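Local coordinates for protein butyryl-CoA dehydrogenase (Marinomonas mediterranea, PDB 6CXT) that belongs to the acyl-CoA dehydrogenase family of flavoproteins and binds flavin-adenine dinucleotide, at residues Glu4-His7 / Glu8-Glu11. Numbering follows the deposited sequence.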
ATOM      1  N   GLU B   4     -18.396 -26.552   0.432  1.00 30.35           N
ATOM      2  CA  GLU B   4     -18.489 -27.725  -0.425  1.00 33.22           C
ATOM      3  C   GLU B   4     -19.441 -27.410  -1.592  1.00 31.70           C
ATOM      4  O   GLU B   4     -20.518 -26.846  -1.388  1.00 31.34           O
ATOM      5  CB  GLU B   4     -18.990 -28.898   0.467  1.00 42.50           C
ATOM      6  CG  GLU B   4     -19.229 -30.251  -0.184  1.00 56.07           C
ATOM      7  CD  GLU B   4     -17.974 -31.091  -0.401  1.00 65.95           C
ATOM      8  OE1 GLU B   4     -16.829 -30.552  -0.394  1.00 70.66           O
ATOM      9  OE2 GLU B   4     -18.143 -32.327  -0.576  1.00 70.90           O
ATOM     10  N   TRP B   5     -19.007 -27.695  -2.810  1.00 27.83           N
ATOM     11  CA  TRP B   5     -19.898 -27.593  -3.990  1.00 28.46           C
ATOM     12  C   TRP B   5     -20.555 -28.962  -4.191  1.00 30.41           C
ATOM     13  O   TRP B   5     -19.881 -29.965  -3.998  1.00 29.95           O
ATOM     14  CB  TRP B   5     -19.094 -27.209  -5.240  1.00 26.34           C
ATOM     15  CG  TRP B   5     -18.561 -25.789  -5.131  1.00 27.10           C
ATOM     16  CD1 TRP B   5     -17.283 -25.395  -4.782  1.00 26.66           C
ATOM     17  CD2 TRP B   5     -19.308 -24.593  -5.349  1.00 26.96           C
ATOM     18  NE1 TRP B   5     -17.208 -24.011  -4.768  1.00 27.66           N
ATOM     19  CE2 TRP B   5     -18.427 -23.493  -5.113  1.00 26.98           C
ATOM     20  CE3 TRP B   5     -20.636 -24.330  -5.714  1.00 26.20           C
ATOM     21  CZ2 TRP B   5     -18.839 -22.167  -5.222  1.00 27.28           C
ATOM     22  CZ3 TRP B   5     -21.044 -22.988  -5.858  1.00 29.30           C
ATOM     23  CH2 TRP B   5     -20.140 -21.928  -5.600  1.00 29.29           C
ATOM     24  N   THR B   6     -21.835 -29.003  -4.575  1.00 31.05           N
ATOM     25  CA  THR B   6     -22.475 -30.298  -4.939  1.00 33.12           C
ATOM     26  C   THR B   6     -21.809 -30.886  -6.169  1.00 36.07           C
ATOM     27  O   THR B   6     -21.105 -30.187  -6.936  1.00 32.70           O
ATOM     28  CB  THR B   6     -23.998 -30.169  -5.212  1.00 33.84           C
ATOM     29  OG1 THR B   6     -24.205 -29.478  -6.443  1.00 35.10           O
ATOM     30  CG2 THR B   6     -24.747 -29.438  -4.093  1.00 33.23           C
ATOM     31  N   HIS B   7     -22.007 -32.189  -6.361  1.00 37.08           N
ATOM     32  CA  HIS B   7     -21.481 -32.895  -7.514  1.00 38.14           C
ATOM     33  C   HIS B   7     -21.954 -32.184  -8.801  1.00 32.88           C
ATOM     34  O   HIS B   7     -21.195 -32.032  -9.750  1.00 33.15           O
ATOM     35  CB  HIS B   7     -21.953 -34.359  -7.507  1.00 46.20           C
ATOM     36  CG  HIS B   7     -21.380 -35.178  -8.624  1.00 54.36           C
ATOM     37  ND1 HIS B   7     -20.170 -35.834  -8.520  1.00 60.59           N
ATOM     38  CD2 HIS B   7     -21.843 -35.440  -9.872  1.00 59.81           C
ATOM     39  CE1 HIS B   7     -19.912 -36.464  -9.655  1.00 62.33           C
ATOM     40  NE2 HIS B   7     -20.909 -36.238 -10.492  1.00 63.68           N
ATOM     41  N   GLU B   8     -23.205 -31.761  -8.808  1.00 32.64           N
ATOM     42  CA  GLU B   8     -23.786 -31.089  -9.965  1.00 35.12           C
ATOM     43  C   GLU B   8     -23.066 -29.733 -10.212  1.00 35.40           C
ATOM     44  O   GLU B   8     -22.665 -29.426 -11.350  1.00 31.64           O
ATOM     45  CB  GLU B   8     -25.298 -30.913  -9.754  1.00 40.32           C
ATOM     46  CG  GLU B   8     -26.103 -30.332 -10.932  1.00 55.17           C
ATOM     47  CD  GLU B   8     -25.912 -31.064 -12.279  1.00 73.50           C
ATOM     48  OE1 GLU B   8     -25.622 -32.289 -12.303  1.00 81.99           O
ATOM     49  OE2 GLU B   8     -26.066 -30.405 -13.341  1.00 81.32           O
ATOM     50  N   GLN B   9     -22.875 -28.959  -9.134  1.00 31.61           N
ATOM     51  CA  GLN B   9     -22.218 -27.654  -9.255  1.00 29.63           C
ATOM     52  C   GLN B   9     -20.795 -27.847  -9.745  1.00 29.11           C
ATOM     53  O   GLN B   9     -20.371 -27.132 -10.650  1.00 27.77           O
ATOM     54  CB  GLN B   9     -22.254 -26.904  -7.934  1.00 26.99           C
ATOM     55  CG  GLN B   9     -23.629 -26.328  -7.662  1.00 26.54           C
ATOM     56  CD  GLN B   9     -23.764 -25.827  -6.258  1.00 29.03           C
ATOM     57  OE1 GLN B   9     -23.202 -26.417  -5.325  1.00 30.75           O
ATOM     58  NE2 GLN B   9     -24.480 -24.718  -6.085  1.00 28.47           N
ATOM     59  N   ALA B  10     -20.066 -28.818  -9.178  1.00 27.92           N
ATOM     60  CA  ALA B  10     -18.709 -29.181  -9.689  1.00 28.64           C
ATOM     61  C   ALA B  10     -18.678 -29.546 -11.162  1.00 31.83           C
ATOM     62  O   ALA B  10     -17.754 -29.157 -11.905  1.00 30.71           O
ATOM     63  CB  ALA B  10     -18.086 -30.292  -8.872  1.00 30.57           C
ATOM     64  N   GLU B  11     -19.676 -30.328 -11.581  1.00 31.49           N
ATOM     65  CA  GLU B  11     -19.790 -30.732 -12.962  1.00 33.95           C
ATOM     66  C   GLU B  11     -19.981 -29.526 -13.905  1.00 28.24           C
ATOM     67  O   GLU B  11     -19.342 -29.437 -14.971  1.00 27.83           O
ATOM     68  CB  GLU B  11     -20.921 -31.778 -13.141  1.00 38.08           C
ATOM     69  CG  GLU B  11     -20.858 -32.512 -14.470  1.00 54.91           C
ATOM     70  CD  GLU B  11     -19.422 -32.752 -14.923  1.00 64.54           C
ATOM     71  OE1 GLU B  11     -18.696 -33.476 -14.192  1.00 71.49           O
ATOM     72  OE2 GLU B  11     -19.016 -32.187 -15.981  1.00 64.36           O
TER
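Thr6 and Gln9 bond to each other twice, each side chain taking the other's backbone N-H, and the amide that does so also lies against the edge of the Trp5 indole. Thr6 is the N-cap of helix 7-19. Its OG1, set between its own backbone N and carbonyl carbon (chi1 71°), faces the first turn and accepts from Gln9 N at 3.0 Å. In return, Gln9 OE1 accepts the N-H of Thr6, N to OE1 also 3.0 Å; the donor lies in the carbonyl plane, on a lone pair, and the bond is fairly straight at 161°. The Gln9 chain, extended beyond CG, runs back past the cap to place OE1 there, with CG 3.4 Å from Thr6 OG1.

The same OE1 sits at the edge of the indole, near its plane, 3.3 Å from Trp5 CE3. Amide and ring planes stand 70° apart, and the two side chains cross at about a right angle. The other end of the amide is held too, since NE2 is hydrogen-bonded to Thr66 OG1, so bonds at both ends fix its rotation. Trp5 itself packs on Leu65 and Lys69 of helix 64-77, meets Tyr300 edge-to-face and touches Met1 of the second subunit.

From the cap onward the backbone bonds of the helix begin: Ala10 N donates to Thr6 O at 2.8 Å in an almost linear bond, and Glu11 N to His7 O at 2.9 Å, both i+4 to i hydrogen bonds. The reciprocal Thr6-Gln9 pairing is a capping box, here starting the first helix of the acyl-CoA dehydrogenase N-terminal domain.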